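Local coordinates for protein cytochrome P450 (Novosphingobium aromaticivorans, PDB 3OFT) that binds haem (iron protoporphyrin IX) within the mainly helical fold of the cytochrome P450 family, whose members are haem-thiolate proteins, at residues 116-125 with 140-151; 162-170 with 182-193. All coordinates share one frame; numbering follows the deposited sequence.

Contact 1: residues 116-125 with 140-151; sequences KVQAVARKLM and FAEILPLNIFLT
V120 and L124, on what P450 nomenclature calls the D helix, pack against the E-helix region in the four-helix core of the fold, which helices 221-252 (I) and 348-365 (L) complete. The segments of 116-125 and 144-151 run roughly antiparallel, at 144°, with axes 9.8 Å apart. V120 is a knob in the hole formed by L144, N147, I148 and T151. Its chi1 of 164° sets CG1 anti to the backbone N, which carries that methyl into the hole, 3.6 Å from N147 CB, while CG2 passes beside T151 OG1. One turn back, V117 CG1 meets I148 CD1 at 3.7 Å, the two side chains crossing at about a right angle; V117 also touches M353 of helix 348-365, and the I148 side chain comes within about 7 Å of the haem. One turn on, L124 lies over one face of the F140 ring in a CH-pi contact, CD2 3.8 Å from the ring centroid, and its other methyl, CD1, rests on I143 CG2. The backbone N of M125 meets the F140 ring at its edge, and W362 packs edge-to-face with that same ring. No direct hydrogen bond joins the segments. A water donates to V120 O and accepts a weak bond from N147 ND2, whereas N147 OD1 takes its bond from R164 NE, so the arginine holds the carbonyl end of this buried amide and the water holds the NH2 end only weakly. At the outer end, K116 CB lies 3.7 Å from T151 CG2.

Contact 2: residues 162-170 with 182-193; sequences RLRQLGVQL and LKQAADDYLWPF
Y189 reaches across from helix 179-199 and plants its hydroxyl on the backbone of the facing helix: OH donates to L163 O at 2.9 Å. The donor sits well above the carbonyl plane, 48° out of it, and G167 N comes to the same oxygen from the opposite face, so the carbonyl serves its own helix and the tyrosine at once. With CG anti to the backbone N (chi1 -177°), the ring is directed into a hole made by L163, L166, G167 and L170. L166 CB approaches its edge, 3.6 Å from Y189 CE2, and the missing side chain of G167 lets the phenol end settle close, Y189 CZ lying 3.9 Å from G167 CA. L170 is the reciprocal knob, set among L182, A185, A186 and Y189. Its two methyls divide the work: CD1 lies 3.8 Å from Y189 CD1, and CD2 reaches L182 CD1 at the same distance, with A185 CB alongside. Beyond the phenol, L163 CD1 meets the F193 ring at its edge, 3.6 Å from CE1, while F193 CE2 lies over one face of the Y189 ring, toward its rim. The segment axes are nearly antiparallel, at 160°. This is the F and G helix pair of the P450 fold. L146 and L150 of helix 144-152 pack on Y189, F149 of that helix meets L190 and F193, and F233 of the long helix 221-252 receives L182 and A186.

Both contacts pair antiparallel helix segments near in sequence. After helix 107-128 the chain passes through strand 133-135 and most of helix 136-141; contact 1 closes this loop of 14 residues at F140, and helix 144-152 continues back alongside. The chain then enters helix 160-171, and contact 2 closes the next loop, 11 residues long, when helix 179-199 folds back. The two loops lie in series, neither nested nor crossed. Their centres are about 17 Å apart, yet they touch: L146 CD2 packs 3.5 Å from R164 O. Helix 144-152 thus joins the four-helix core to the F and G pair.

Contact 1: residues 116-125 with 140-151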
loop_
_atom_site.group_PDB
_atom_site.type_symbol
_atom_site.label_atom_id
_atom_site.label_comp_id
_atom_site.label_asym_id
_atom_site.label_seq_id
_atom_site.Cartn_x
_atom_site.Cartn_y
_atom_site.Cartn_z
ATOM N N LYS A 116 -1.515 -18.740 -11.277
ATOM C CA LYS A 116 -0.618 -19.063 -10.159
ATOM C C LYS A 116 -0.989 -18.305 -8.886
ATOM O O LYS A 116 -1.008 -18.896 -7.816
ATOM C CB LYS A 116 0.863 -18.825 -10.484
ATOM C CG LYS A 116 1.471 -19.942 -11.332
ATOM C CD LYS A 116 3.001 -19.851 -11.381
ATOM C CE LYS A 116 3.478 -19.072 -12.589
ATOM N NZ LYS A 116 4.992 -19.053 -12.649
ATOM N N VAL A 117 -1.292 -17.023 -9.009
ATOM C CA VAL A 117 -1.650 -16.212 -7.828
ATOM C C VAL A 117 -2.980 -16.696 -7.247
ATOM O O VAL A 117 -3.111 -16.846 -6.034
ATOM C CB VAL A 117 -1.611 -14.693 -8.139
ATOM C CG1 VAL A 117 -2.030 -13.816 -6.927
ATOM C CG2 VAL A 117 -0.224 -14.312 -8.559
ATOM N N GLN A 118 -3.949 -16.997 -8.107
ATOM C CA GLN A 118 -5.201 -17.595 -7.625
ATOM C C GLN A 118 -4.961 -18.899 -6.881
ATOM O O GLN A 118 -5.585 -19.153 -5.858
ATOM C CB GLN A 118 -6.213 -17.777 -8.766
ATOM C CG GLN A 118 -7.692 -17.946 -8.256
ATOM C CD GLN A 118 -8.766 -17.655 -9.323
ATOM O OE1 GLN A 118 -8.533 -16.906 -10.290
ATOM N NE2 GLN A 118 -9.957 -18.228 -9.126
ATOM N N ALA A 119 -4.075 -19.749 -7.388
ATOM C CA ALA A 119 -3.799 -21.020 -6.699
ATOM C C ALA A 119 -3.217 -20.825 -5.264
ATOM O O ALA A 119 -3.506 -21.583 -4.323
ATOM C CB ALA A 119 -2.886 -21.885 -7.542
ATOM N N VAL A 120 -2.392 -19.792 -5.111
ATOM C CA VAL A 120 -1.841 -19.426 -3.803
ATOM C C VAL A 120 -2.953 -18.980 -2.833
ATOM O O VAL A 120 -2.992 -19.434 -1.672
ATOM C CB VAL A 120 -0.794 -18.286 -3.948
ATOM C CG1 VAL A 120 -0.516 -17.645 -2.603
ATOM C CG2 VAL A 120 0.449 -18.841 -4.534
ATOM N N ALA A 121 -3.839 -18.098 -3.295
ATOM C CA ALA A 121 -4.975 -17.662 -2.461
ATOM C C ALA A 121 -5.862 -18.856 -2.101
ATOM O O ALA A 121 -6.293 -19.005 -0.944
ATOM C CB ALA A 121 -5.799 -16.561 -3.181
ATOM N N ARG A 122 -6.093 -19.743 -3.069
ATOM C CA ARG A 122 -6.957 -20.907 -2.822
ATOM C C ARG A 122 -6.376 -21.851 -1.791
ATOM O O ARG A 122 -7.095 -22.330 -0.891
ATOM C CB ARG A 122 -7.291 -21.655 -4.130
ATOM C CG ARG A 122 -8.091 -22.970 -3.893
ATOM C CD ARG A 122 -8.480 -23.581 -5.244
ATOM N NE ARG A 122 -9.506 -24.607 -5.089
ATOM C CZ ARG A 122 -10.229 -25.095 -6.095
ATOM N NH1 ARG A 122 -10.024 -24.676 -7.340
ATOM N NH2 ARG A 122 -11.159 -26.010 -5.858
ATOM N N LYS A 123 -5.079 -22.136 -1.919
ATOM C CA LYS A 123 -4.387 -23.013 -0.977
ATOM C C LYS A 123 -4.488 -22.431 0.443
ATOM O O LYS A 123 -4.702 -23.163 1.401
ATOM C CB LYS A 123 -2.915 -23.190 -1.392
ATOM C CG LYS A 123 -2.108 -24.178 -0.546
ATOM C CD LYS A 123 -0.628 -24.191 -0.937
ATOM C CE LYS A 123 0.108 -25.403 -0.314
ATOM N NZ LYS A 123 1.445 -25.626 -0.948
ATOM N N LEU A 124 -4.336 -21.117 0.582
ATOM C CA LEU A 124 -4.342 -20.503 1.920
ATOM C C LEU A 124 -5.748 -20.476 2.525
ATOM O O LEU A 124 -5.937 -20.790 3.730
ATOM C CB LEU A 124 -3.705 -19.093 1.851
ATOM C CG LEU A 124 -3.519 -18.325 3.174
ATOM C CD1 LEU A 124 -2.676 -19.077 4.168
ATOM C CD2 LEU A 124 -2.924 -16.958 2.872
ATOM N N MET A 125 -6.742 -20.127 1.702
ATOM C CA MET A 125 -8.134 -20.237 2.092
ATOM C C MET A 125 -8.499 -21.648 2.565
ATOM O O MET A 125 -9.153 -21.835 3.628
ATOM C CB MET A 125 -9.046 -19.774 0.948
ATOM C CG MET A 125 -10.510 -19.796 1.241
ATOM S SD MET A 125 -11.255 -21.434 0.969
ATOM C CE MET A 125 -11.015 -21.607 -0.823
ATOM N N PHE A 140 -4.248 -14.808 7.500
ATOM C CA PHE A 140 -4.408 -14.696 6.053
ATOM C C PHE A 140 -3.740 -13.438 5.506
ATOM O O PHE A 140 -2.895 -13.542 4.625
ATOM C CB PHE A 140 -5.899 -14.745 5.638
ATOM C CG PHE A 140 -6.106 -14.968 4.156
ATOM C CD1 PHE A 140 -6.360 -16.239 3.663
ATOM C CD2 PHE A 140 -6.005 -13.887 3.246
ATOM C CE1 PHE A 140 -6.561 -16.445 2.275
ATOM C CE2 PHE A 140 -6.199 -14.073 1.883
ATOM C CZ PHE A 140 -6.449 -15.333 1.378
ATOM N N ALA A 141 -4.164 -12.261 5.974
ATOM C CA ALA A 141 -3.766 -11.007 5.313
ATOM C C ALA A 141 -2.268 -10.817 5.310
ATOM O O ALA A 141 -1.715 -10.360 4.323
ATOM C CB ALA A 141 -4.465 -9.755 5.989
ATOM N N GLU A 142 -1.623 -11.135 6.433
ATOM C CA GLU A 142 -0.179 -10.963 6.557
ATOM C C GLU A 142 0.614 -12.142 5.995
ATOM O O GLU A 142 1.830 -12.113 6.069
ATOM C CB GLU A 142 0.251 -10.670 8.017
ATOM C CG GLU A 142 0.061 -9.175 8.359
ATOM C CD GLU A 142 0.078 -8.785 9.859
ATOM O OE1 GLU A 142 -0.073 -7.560 10.098
ATOM O OE2 GLU A 142 0.202 -9.645 10.767
ATOM N N ILE A 143 -0.064 -13.167 5.483
ATOM C CA ILE A 143 0.603 -14.352 4.970
ATOM C C ILE A 143 0.576 -14.303 3.441
ATOM O O ILE A 143 1.574 -14.583 2.771
ATOM C CB ILE A 143 -0.101 -15.642 5.481
ATOM C CG1 ILE A 143 -0.069 -15.721 7.012
ATOM C CG2 ILE A 143 0.468 -16.934 4.836
ATOM C CD1 ILE A 143 1.343 -15.829 7.594
ATOM N N LEU A 144 -0.579 -13.939 2.891
ATOM C CA LEU A 144 -0.750 -13.989 1.442
ATOM C C LEU A 144 0.291 -13.193 0.624
ATOM O O LEU A 144 0.799 -13.722 -0.375
ATOM C CB LEU A 144 -2.167 -13.594 1.038
ATOM C CG LEU A 144 -2.464 -13.792 -0.464
ATOM C CD1 LEU A 144 -2.661 -15.268 -0.793
ATOM C CD2 LEU A 144 -3.687 -13.000 -0.892
ATOM N N PRO A 145 0.584 -11.926 0.999
ATOM C CA PRO A 145 1.484 -11.139 0.137
ATOM C C PRO A 145 2.885 -11.738 0.030
ATOM O O PRO A 145 3.478 -11.687 -1.039
ATOM C CB PRO A 145 1.535 -9.765 0.835
ATOM C CG PRO A 145 0.207 -9.694 1.600
ATOM C CD PRO A 145 0.055 -11.103 2.107
ATOM N N LEU A 146 3.407 -12.303 1.117
ATOM C CA LEU A 146 4.714 -12.965 1.021
ATOM C C LEU A 146 4.641 -14.209 0.156
ATOM O O LEU A 146 5.529 -14.397 -0.665
ATOM C CB LEU A 146 5.315 -13.293 2.391
ATOM C CG LEU A 146 6.735 -13.902 2.282
ATOM C CD1 LEU A 146 7.773 -12.891 1.707
ATOM C CD2 LEU A 146 7.220 -14.440 3.643
ATOM N N ASN A 147 3.614 -15.056 0.328
ATOM C CA ASN A 147 3.411 -16.184 -0.594
ATOM C C ASN A 147 3.327 -15.760 -2.041
ATOM O O ASN A 147 3.889 -16.411 -2.942
ATOM C CB ASN A 147 2.173 -17.041 -0.243
ATOM C CG ASN A 147 2.334 -17.797 1.061
ATOM O OD1 ASN A 147 3.389 -17.726 1.697
ATOM N ND2 ASN A 147 1.265 -18.501 1.488
ATOM N N ILE A 148 2.605 -14.676 -2.303
ATOM C CA ILE A 148 2.544 -14.173 -3.671
ATOM C C ILE A 148 3.931 -13.727 -4.158
ATOM O O ILE A 148 4.335 -14.034 -5.283
ATOM C CB ILE A 148 1.471 -13.070 -3.808
ATOM C CG1 ILE A 148 0.068 -13.680 -3.656
ATOM C CG2 ILE A 148 1.653 -12.284 -5.084
ATOM C CD1 ILE A 148 -1.008 -12.632 -3.551
ATOM N N PHE A 149 4.677 -13.047 -3.297
ATOM C CA PHE A 149 6.011 -12.566 -3.694
ATOM C C PHE A 149 6.870 -13.704 -4.205
ATOM O O PHE A 149 7.556 -13.581 -5.232
ATOM C CB PHE A 149 6.729 -11.981 -2.496
ATOM C CG PHE A 149 8.133 -11.554 -2.797
ATOM C CD1 PHE A 149 8.375 -10.376 -3.511
ATOM C CD2 PHE A 149 9.211 -12.356 -2.412
ATOM C CE1 PHE A 149 9.699 -9.985 -3.784
ATOM C CE2 PHE A 149 10.529 -11.963 -2.677
ATOM C CZ PHE A 149 10.761 -10.768 -3.360
ATOM N N LEU A 150 6.875 -14.796 -3.444
ATOM C CA LEU A 150 7.684 -15.974 -3.798
ATOM C C LEU A 150 7.275 -16.554 -5.154
ATOM O O LEU A 150 8.122 -17.067 -5.935
ATOM C CB LEU A 150 7.501 -17.046 -2.717
ATOM C CG LEU A 150 8.462 -17.127 -1.529
ATOM C CD1 LEU A 150 9.532 -16.052 -1.484
ATOM C CD2 LEU A 150 7.773 -17.349 -0.199
ATOM N N THR A 151 5.970 -16.501 -5.436
ATOM C CA THR A 151 5.451 -16.825 -6.778
ATOM C C THR A 151 5.918 -15.851 -7.857
ATOM O O THR A 151 6.374 -16.297 -8.931
ATOM C CB THR A 151 3.899 -16.974 -6.767
ATOM O OG1 THR A 151 3.562 -17.961 -5.789
ATOM C CG2 THR A 151 3.366 -17.448 -8.110
HETATM O O HOH W 1 -0.704 -20.188 -0.038
#

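Contact 2: residues 162-170 with 182-193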
loop_
_atom_site.group_PDB
_atom_site.type_symbol
_atom_site.label_atom_id
_atom_site.label_comp_id
_atom_site.label_asym_id
_atom_site.label_seq_id
_atom_site.Cartn_x
_atom_site.Cartn_y
_atom_site.Cartn_z
ATOM N N ARG A 162 11.134 -22.830 3.856
ATOM C CA ARG A 162 12.296 -22.112 4.385
ATOM C C ARG A 162 12.155 -20.618 4.078
ATOM O O ARG A 162 12.242 -19.787 4.977
ATOM C CB ARG A 162 13.612 -22.670 3.807
ATOM C CG ARG A 162 14.873 -22.059 4.434
ATOM C CD ARG A 162 16.169 -22.728 3.952
ATOM N NE ARG A 162 16.303 -22.666 2.494
ATOM C CZ ARG A 162 16.696 -21.591 1.809
ATOM N NH1 ARG A 162 17.030 -20.472 2.437
ATOM N NH2 ARG A 162 16.770 -21.640 0.486
ATOM N N LEU A 163 11.896 -20.288 2.813
ATOM C CA LEU A 163 11.830 -18.890 2.388
ATOM C C LEU A 163 10.673 -18.122 3.047
ATOM O O LEU A 163 10.790 -16.928 3.333
ATOM C CB LEU A 163 11.808 -18.787 0.862
ATOM C CG LEU A 163 13.127 -19.189 0.200
ATOM C CD1 LEU A 163 13.020 -19.102 -1.321
ATOM C CD2 LEU A 163 14.292 -18.325 0.743
ATOM N N ARG A 164 9.572 -18.828 3.305
ATOM C CA ARG A 164 8.410 -18.283 3.994
ATOM C C ARG A 164 8.793 -17.906 5.440
ATOM O O ARG A 164 8.483 -16.810 5.909
ATOM C CB ARG A 164 7.280 -19.338 3.985
ATOM C CG ARG A 164 5.918 -18.815 3.632
ATOM C CD ARG A 164 4.852 -19.939 3.682
ATOM N NE ARG A 164 4.509 -20.412 2.343
ATOM C CZ ARG A 164 4.603 -21.664 1.885
ATOM N NH1 ARG A 164 5.060 -22.656 2.661
ATOM N NH2 ARG A 164 4.230 -21.928 0.623
ATOM N N GLN A 165 9.492 -18.810 6.131
ATOM C CA GLN A 165 9.926 -18.530 7.508
ATOM C C GLN A 165 10.954 -17.398 7.610
ATOM O O GLN A 165 10.813 -16.501 8.454
ATOM C CB GLN A 165 10.406 -19.797 8.211
ATOM C CG GLN A 165 9.301 -20.419 9.083
ATOM C CD GLN A 165 9.591 -21.868 9.481
ATOM O OE1 GLN A 165 10.757 -22.270 9.614
ATOM N NE2 GLN A 165 8.527 -22.661 9.658
ATOM N N LEU A 166 11.959 -17.420 6.735
ATOM C CA LEU A 166 12.923 -16.306 6.623
ATOM C C LEU A 166 12.207 -14.957 6.413
ATOM O O LEU A 166 12.595 -13.925 6.980
ATOM C CB LEU A 166 13.894 -16.567 5.456
ATOM C CG LEU A 166 15.335 -17.111 5.579
ATOM C CD1 LEU A 166 15.660 -17.761 6.921
ATOM C CD2 LEU A 166 15.673 -18.061 4.421
ATOM N N GLY A 167 11.165 -14.977 5.584
ATOM C CA GLY A 167 10.372 -13.782 5.301
ATOM C C GLY A 167 9.592 -13.177 6.467
ATOM O O GLY A 167 9.382 -11.981 6.479
ATOM N N VAL A 168 9.169 -13.981 7.442
ATOM C CA VAL A 168 8.319 -13.496 8.574
ATOM C C VAL A 168 8.864 -12.264 9.353
ATOM O O VAL A 168 8.091 -11.385 9.762
ATOM C CB VAL A 168 7.832 -14.658 9.547
ATOM C CG1 VAL A 168 6.540 -14.285 10.246
ATOM C CG2 VAL A 168 7.573 -15.938 8.795
ATOM N N GLN A 169 10.186 -12.175 9.521
ATOM C CA GLN A 169 10.833 -10.973 10.099
ATOM C C GLN A 169 10.484 -9.630 9.410
ATOM O O GLN A 169 10.594 -8.542 10.011
ATOM C CB GLN A 169 12.349 -11.144 10.046
ATOM C CG GLN A 169 12.970 -11.620 11.326
ATOM C CD GLN A 169 14.470 -11.343 11.375
ATOM O OE1 GLN A 169 15.102 -11.042 10.346
ATOM N NE2 GLN A 169 15.051 -11.450 12.578
ATOM N N LEU A 170 10.100 -9.723 8.139
ATOM C CA LEU A 170 9.946 -8.562 7.262
ATOM C C LEU A 170 8.475 -8.225 7.002
ATOM O O LEU A 170 8.136 -7.068 6.744
ATOM C CB LEU A 170 10.679 -8.806 5.931
ATOM C CG LEU A 170 12.096 -9.404 5.935
ATOM C CD1 LEU A 170 12.471 -9.808 4.543
ATOM C CD2 LEU A 170 13.127 -8.436 6.503
ATOM N N LEU A 182 16.900 -3.688 9.538
ATOM C CA LEU A 182 15.794 -4.135 8.685
ATOM C C LEU A 182 16.197 -4.084 7.204
ATOM O O LEU A 182 15.940 -5.025 6.451
ATOM C CB LEU A 182 14.561 -3.279 8.932
ATOM C CG LEU A 182 13.334 -3.509 8.046
ATOM C CD1 LEU A 182 12.824 -4.964 8.102
ATOM C CD2 LEU A 182 12.214 -2.538 8.449
ATOM N N LYS A 183 16.830 -2.989 6.795
ATOM C CA LYS A 183 17.398 -2.874 5.445
ATOM C C LYS A 183 18.382 -4.007 5.178
ATOM O O LYS A 183 18.341 -4.646 4.130
ATOM C CB LYS A 183 18.096 -1.522 5.259
ATOM C CG LYS A 183 18.751 -1.359 3.861
ATOM C CD LYS A 183 19.852 -0.336 3.821
ATOM C CE LYS A 183 21.067 -0.850 3.111
ATOM N NZ LYS A 183 22.182 -1.082 4.104
ATOM N N GLN A 184 19.275 -4.267 6.130
ATOM C CA GLN A 184 20.273 -5.313 5.926
ATOM C C GLN A 184 19.597 -6.719 5.842
ATOM O O GLN A 184 19.994 -7.548 5.005
ATOM C CB GLN A 184 21.337 -5.254 7.026
ATOM C CG GLN A 184 22.452 -6.331 6.906
ATOM C CD GLN A 184 23.439 -6.047 5.763
ATOM O OE1 GLN A 184 23.773 -6.940 4.982
ATOM N NE2 GLN A 184 23.881 -4.797 5.649
ATOM N N ALA A 185 18.608 -6.960 6.711
ATOM C CA ALA A 185 17.831 -8.214 6.732
ATOM C C ALA A 185 17.121 -8.400 5.396
ATOM O O ALA A 185 17.144 -9.484 4.857
ATOM C CB ALA A 185 16.785 -8.237 7.880
ATOM N N ALA A 186 16.478 -7.345 4.878
ATOM C CA ALA A 186 15.831 -7.457 3.565
ATOM C C ALA A 186 16.821 -7.795 2.469
ATOM O O ALA A 186 16.585 -8.707 1.678
ATOM C CB ALA A 186 15.092 -6.200 3.218
ATOM N N ASP A 187 17.919 -7.044 2.412
ATOM C CA ASP A 187 18.962 -7.285 1.411
ATOM C C ASP A 187 19.478 -8.716 1.463
ATOM O O ASP A 187 19.689 -9.324 0.416
ATOM C CB ASP A 187 20.131 -6.314 1.607
ATOM C CG ASP A 187 19.818 -4.909 1.092
ATOM O OD1 ASP A 187 20.682 -3.996 1.243
ATOM O OD2 ASP A 187 18.700 -4.714 0.543
ATOM N N ASP A 188 19.722 -9.222 2.664
ATOM C CA ASP A 188 20.284 -10.568 2.815
ATOM C C ASP A 188 19.291 -11.634 2.370
ATOM O O ASP A 188 19.675 -12.593 1.742
ATOM C CB ASP A 188 20.782 -10.850 4.238
ATOM C CG ASP A 188 22.059 -10.058 4.569
ATOM O OD1 ASP A 188 22.777 -9.689 3.605
ATOM O OD2 ASP A 188 22.324 -9.801 5.765
ATOM N N TYR A 189 18.025 -11.450 2.701
ATOM C CA TYR A 189 16.953 -12.306 2.182
ATOM C C TYR A 189 16.828 -12.317 0.647
ATOM O O TYR A 189 16.650 -13.381 0.026
ATOM C CB TYR A 189 15.653 -11.782 2.744
ATOM C CG TYR A 189 14.434 -12.571 2.392
ATOM C CD1 TYR A 189 13.422 -12.007 1.608
ATOM C CD2 TYR A 189 14.265 -13.866 2.867
ATOM C CE1 TYR A 189 12.265 -12.711 1.325
ATOM C CE2 TYR A 189 13.100 -14.586 2.586
ATOM C CZ TYR A 189 12.105 -13.991 1.812
ATOM O OH TYR A 189 10.958 -14.685 1.531
ATOM N N LEU A 190 16.893 -11.128 0.052
ATOM C CA LEU A 190 16.752 -10.950 -1.382
ATOM C C LEU A 190 18.011 -11.343 -2.152
ATOM O O LEU A 190 17.919 -11.742 -3.318
ATOM C CB LEU A 190 16.393 -9.477 -1.716
ATOM C CG LEU A 190 14.979 -9.064 -1.222
ATOM C CD1 LEU A 190 14.769 -7.571 -1.434
ATOM C CD2 LEU A 190 13.823 -9.900 -1.881
ATOM N N TRP A 191 19.184 -11.159 -1.545
ATOM C CA TRP A 191 20.413 -11.353 -2.326
ATOM C C TRP A 191 20.516 -12.690 -3.093
ATOM O O TRP A 191 20.902 -12.693 -4.257
ATOM C CB TRP A 191 21.723 -11.050 -1.549
ATOM C CG TRP A 191 22.892 -11.249 -2.513
ATOM C CD1 TRP A 191 23.823 -12.268 -2.491
ATOM C CD2 TRP A 191 23.159 -10.489 -3.698
ATOM N NE1 TRP A 191 24.665 -12.153 -3.580
ATOM C CE2 TRP A 191 24.282 -11.068 -4.326
ATOM C CE3 TRP A 191 22.569 -9.350 -4.279
ATOM C CZ2 TRP A 191 24.817 -10.558 -5.493
ATOM C CZ3 TRP A 191 23.103 -8.843 -5.427
ATOM C CH2 TRP A 191 24.218 -9.451 -6.038
ATOM N N PRO A 192 20.166 -13.831 -2.458
ATOM C CA PRO A 192 20.341 -15.052 -3.274
ATOM C C PRO A 192 19.490 -15.055 -4.560
ATOM O O PRO A 192 19.935 -15.558 -5.607
ATOM C CB PRO A 192 19.948 -16.185 -2.325
ATOM C CG PRO A 192 20.095 -15.625 -0.942
ATOM C CD PRO A 192 19.818 -14.132 -1.050
ATOM N N PHE A 193 18.277 -14.494 -4.491
ATOM C CA PHE A 193 17.412 -14.412 -5.672
ATOM C C PHE A 193 17.983 -13.528 -6.779
ATOM O O PHE A 193 17.918 -13.887 -7.960
ATOM C CB PHE A 193 16.008 -13.840 -5.335
ATOM C CG PHE A 193 15.380 -14.396 -4.078
ATOM C CD1 PHE A 193 15.416 -15.768 -3.782
ATOM C CD2 PHE A 193 14.711 -13.532 -3.192
ATOM C CE1 PHE A 193 14.811 -16.258 -2.609
ATOM C CE2 PHE A 193 14.060 -14.025 -2.036
ATOM C CZ PHE A 193 14.135 -15.393 -1.737
#